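Local coordinates for regulator of G-protein signaling 1 (Homo sapiens, PDB 2BV1), which speeds GTP hydrolysis by G protein alpha subunits through its RGS domain, driving them into the inactive GDP-bound form and damping receptor signalling, at residues A16-V19 against M20-Q24; C58-Y61 against K62-S66. All coordinates share one frame; numbering follows the deposited sequence.

Both contacts are local, each made along one helix and the turn that follows it, and their centres lie about 28 Å apart without touching. Contact 1 belongs to the first helix, 16-21, which packs beside the last, 134-142; contact 2 closes helix 50-62 and opens the loop toward helix 69-81. Each is partly buried, with one aromatic residue on the inner side: W22 in contact 1, Y61 in contact 2. The chemistry differs with place: in contact 1 the N-H of a buried indole meets a partly exposed carboxylate and the ring lies on its own helix; in contact 2 an exposed lysine bridges a partly exposed glutamate and a threonine hydroxyl occupies the helix end.

Contact 1. Residues A16-V19 against M20-Q24; sequences AAEV and MQWSQ
W22 folds its indole back over the preceding turn and meets E18 and V19 together. With CG anti to its carbonyl carbon, the ring lies against the backbone of the turn before it: V19 CA sits over one face, 4.0 Å from the centroid of the five-membered ring and close to its normal, a CH-pi contact. The valine methyls reach the benzo half instead, CG2 coming 3.9 Å from W22 CH2. E18 extends its CG away from the backbone N (chi1 177°), then bends at chi2, which brings the carboxylate across to the pyrrole side of the ring. There W22 NE1 donates to E18 OE2 over 3.0 Å, meeting the oxygen on its anti side. At an N-H...O angle of 133° the bond is clearly bent, and the carboxylate and ring planes are turned 63° apart. Helix 16-21 is the N-terminal helix of an all-helical RGS fold, and it packs along helix 134-142 near the other end of the chain: L140 touches V19 and L139 touches W22, while Y136 gives its hydroxyl to V19 O. M20 N bonds to A16 O at 2.8 Å and Q21 N to A17 O at 3.0 Å. W22 N has two weak bonds, to E18 O and V19 O. M20 lays its CG 3.1 Å from A16 O. The Q21 amide leads off from the turn: OE1 accepts from K28, and NE2 is weakly joined by a water that donates to A17 O. S23 OG donates to M20 O over 2.7 Å, a second grip on a carbonyl that also accepts from S23 N.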
# COMPACT_ATOMS: atom_id res chain seq x y z
N ALA A 16 21.31 6.64 -7.58
CA ALA A 16 21.66 5.53 -6.70
C ALA A 16 21.38 5.94 -5.24
O ALA A 16 20.87 5.14 -4.45
CB ALA A 16 23.14 5.13 -6.90
N ALA A 17 21.68 7.20 -4.92
CA ALA A 17 21.46 7.74 -3.57
C ALA A 17 20.00 7.59 -3.21
O ALA A 17 19.68 7.09 -2.13
CB ALA A 17 21.88 9.18 -3.47
N GLU A 18 19.10 7.97 -4.13
CA GLU A 18 17.67 7.90 -3.84
C GLU A 18 17.21 6.48 -3.61
O GLU A 18 16.47 6.22 -2.67
CB GLU A 18 16.85 8.54 -5.00
CG GLU A 18 15.36 8.45 -4.85
CD GLU A 18 14.85 9.02 -3.52
OE1 GLU A 18 15.40 10.03 -3.04
OE2 GLU A 18 13.87 8.46 -2.98
N VAL A 19 17.63 5.58 -4.48
CA VAL A 19 17.28 4.19 -4.38
C VAL A 19 17.88 3.59 -3.07
O VAL A 19 17.23 2.77 -2.45
CB VAL A 19 17.78 3.42 -5.59
CG1 VAL A 19 17.61 1.89 -5.41
CG2 VAL A 19 17.09 3.94 -6.86
N MET A 20 19.10 4.00 -2.66
CA MET A 20 19.64 3.63 -1.32
C MET A 20 18.71 4.07 -0.17
O MET A 20 18.49 3.32 0.77
CB MET A 20 21.04 4.25 -1.06
CG MET A 20 22.18 3.81 -1.93
SD MET A 20 23.83 4.67 -1.74
CE MET A 20 23.72 5.17 -0.01
N GLN A 21 18.20 5.30 -0.22
CA GLN A 21 17.28 5.83 0.77
C GLN A 21 15.99 5.02 1.04
O GLN A 21 15.45 5.04 2.15
CB GLN A 21 16.92 7.28 0.44
CG GLN A 21 18.02 8.30 0.79
CD GLN A 21 18.20 8.51 2.30
OE1 GLN A 21 17.31 9.05 3.00
NE2 GLN A 21 19.37 8.11 2.81
N TRP A 22 15.53 4.32 0.01
CA TRP A 22 14.37 3.44 0.11
C TRP A 22 14.59 2.30 1.12
O TRP A 22 13.62 1.75 1.63
CB TRP A 22 14.04 2.79 -1.23
CG TRP A 22 13.74 3.76 -2.37
CD1 TRP A 22 13.51 5.08 -2.29
CD2 TRP A 22 13.61 3.41 -3.75
NE1 TRP A 22 13.25 5.60 -3.53
CE2 TRP A 22 13.31 4.61 -4.45
CE3 TRP A 22 13.69 2.21 -4.46
CZ2 TRP A 22 13.15 4.66 -5.84
CZ3 TRP A 22 13.48 2.25 -5.87
CH2 TRP A 22 13.25 3.47 -6.53
N SER A 23 15.87 1.92 1.32
CA SER A 23 16.23 0.96 2.37
C SER A 23 16.20 1.55 3.77
O SER A 23 16.28 0.82 4.75
CB SER A 23 17.60 0.34 2.08
OG SER A 23 18.58 1.25 2.45
N GLN A 24 16.03 2.86 3.92
CA GLN A 24 15.95 3.46 5.24
C GLN A 24 14.62 3.13 5.98
O GLN A 24 14.63 2.84 7.17
CB GLN A 24 16.22 4.96 5.18
CG GLN A 24 17.72 5.28 4.76
CD GLN A 24 18.76 5.21 5.92
OE1 GLN A 24 19.24 4.12 6.32
NE2 GLN A 24 19.15 6.38 6.41
O HOH W 1 21.34 7.40 0.07

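Contact 2. Residues C58-Y61 against K62-S66; sequences CEDY and KKTES
E59 sets CG anti to its carbonyl carbon (chi1 -69°) and then bends at chi2, while K62 runs alongside in the same direction and kinks at chi3 (-82°), so that the two charged ends converge. K62 NZ reaches E59 OE1 at 2.7 Å, on the syn side of the carboxylate and 22° out of its plane, forming a salt bridge between residues three apart. Q115 serves both ends, donating to E59 OE1 and accepting from K62 NZ, and so ties the pair to helix 112-131. Replacing E59 by an alanine removes the carboxylate, which would probably leave K62 without this counter-charge, though still bonded to Q115, and the Q115 amide N-H without this acceptor.

Here helix 50-62 of the RGS domain gives way to the loop toward helix 69-81. K62 N still bonds to C58 O at 3.1 Å, but K63 N makes just a weak bond to D60 O. That carbonyl is also taken by T64 OG1 at 2.8 Å, and T64 N closes on Y61 O from above the carbonyl plane. Y61 turns inward, its hydroxyl bonded to T107 O and its ring edge-to-face with F111. The C-terminal carbonyls of D60 and Y61 thus find donors in T64, while K62, at the negative end of the helix dipole, is likely to be favoured electrostatically as well as by E59.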
# COMPACT_ATOMS: atom_id res chain seq x y z
N CYS A 58 -6.29 4.04 0.06
CA CYS A 58 -6.63 4.70 1.31
C CYS A 58 -6.12 6.14 1.32
O CYS A 58 -6.80 7.02 1.82
CB CYS A 58 -6.05 3.93 2.52
SG CYS A 58 -6.86 2.37 2.79
N GLU A 59 -4.93 6.35 0.77
CA GLU A 59 -4.33 7.69 0.66
C GLU A 59 -5.23 8.56 -0.22
O GLU A 59 -5.55 9.68 0.12
CB GLU A 59 -2.91 7.61 0.07
CG GLU A 59 -1.88 6.95 1.03
CD GLU A 59 -1.77 7.71 2.32
OE1 GLU A 59 -2.31 7.23 3.35
OE2 GLU A 59 -1.22 8.83 2.29
N ASP A 60 -5.69 7.96 -1.30
CA ASP A 60 -6.56 8.64 -2.24
C ASP A 60 -7.98 8.87 -1.65
O ASP A 60 -8.61 9.92 -1.90
CB ASP A 60 -6.44 7.94 -3.61
CG ASP A 60 -7.72 7.59 -4.23
OD1 ASP A 60 -8.45 8.53 -4.63
OD2 ASP A 60 -7.98 6.35 -4.35
N TYR A 61 -8.43 7.96 -0.79
CA TYR A 61 -9.71 8.15 -0.09
C TYR A 61 -9.69 9.38 0.83
O TYR A 61 -10.67 10.13 0.93
CB TYR A 61 -10.11 6.88 0.67
CG TYR A 61 -11.26 7.04 1.60
CD1 TYR A 61 -12.58 6.87 1.15
CD2 TYR A 61 -11.05 7.29 2.98
CE1 TYR A 61 -13.66 7.00 2.01
CE2 TYR A 61 -12.15 7.44 3.86
CZ TYR A 61 -13.45 7.28 3.37
OH TYR A 61 -14.54 7.42 4.20
N LYS A 62 -8.54 9.59 1.47
CA LYS A 62 -8.36 10.64 2.48
C LYS A 62 -8.35 12.03 1.91
O LYS A 62 -8.61 12.98 2.64
CB LYS A 62 -7.05 10.40 3.25
CG LYS A 62 -7.23 9.47 4.43
CD LYS A 62 -5.90 9.28 5.22
CE LYS A 62 -5.00 8.26 4.60
NZ LYS A 62 -3.87 7.84 5.53
N LYS A 63 -8.03 12.17 0.63
CA LYS A 63 -8.10 13.45 -0.04
C LYS A 63 -9.38 13.56 -0.91
O LYS A 63 -9.44 14.38 -1.80
CB LYS A 63 -6.87 13.66 -0.94
CG LYS A 63 -5.46 13.32 -0.36
CD LYS A 63 -4.52 12.88 -1.52
CE LYS A 63 -3.04 12.80 -1.16
NZ LYS A 63 -2.38 11.49 -1.58
N THR A 64 -10.39 12.72 -0.66
CA THR A 64 -11.60 12.71 -1.49
C THR A 64 -12.63 13.63 -0.85
O THR A 64 -12.73 13.71 0.40
CB THR A 64 -12.19 11.25 -1.65
OG1 THR A 64 -11.33 10.46 -2.48
CG2 THR A 64 -13.61 11.25 -2.28
N GLU A 65 -13.40 14.30 -1.71
CA GLU A 65 -14.40 15.27 -1.27
C GLU A 65 -15.48 14.54 -0.51
O GLU A 65 -15.86 13.43 -0.85
CB GLU A 65 -15.00 16.06 -2.47
CG GLU A 65 -15.87 15.23 -3.43
CD GLU A 65 -16.43 16.05 -4.61
OE1 GLU A 65 -17.66 16.30 -4.63
OE2 GLU A 65 -15.65 16.43 -5.51
N SER A 66 -15.97 15.21 0.53
CA SER A 66 -16.92 14.65 1.49
C SER A 66 -18.12 13.89 0.88
O SER A 66 -18.43 12.78 1.30
CB SER A 66 -17.42 15.80 2.37
OG SER A 66 -18.37 15.38 3.30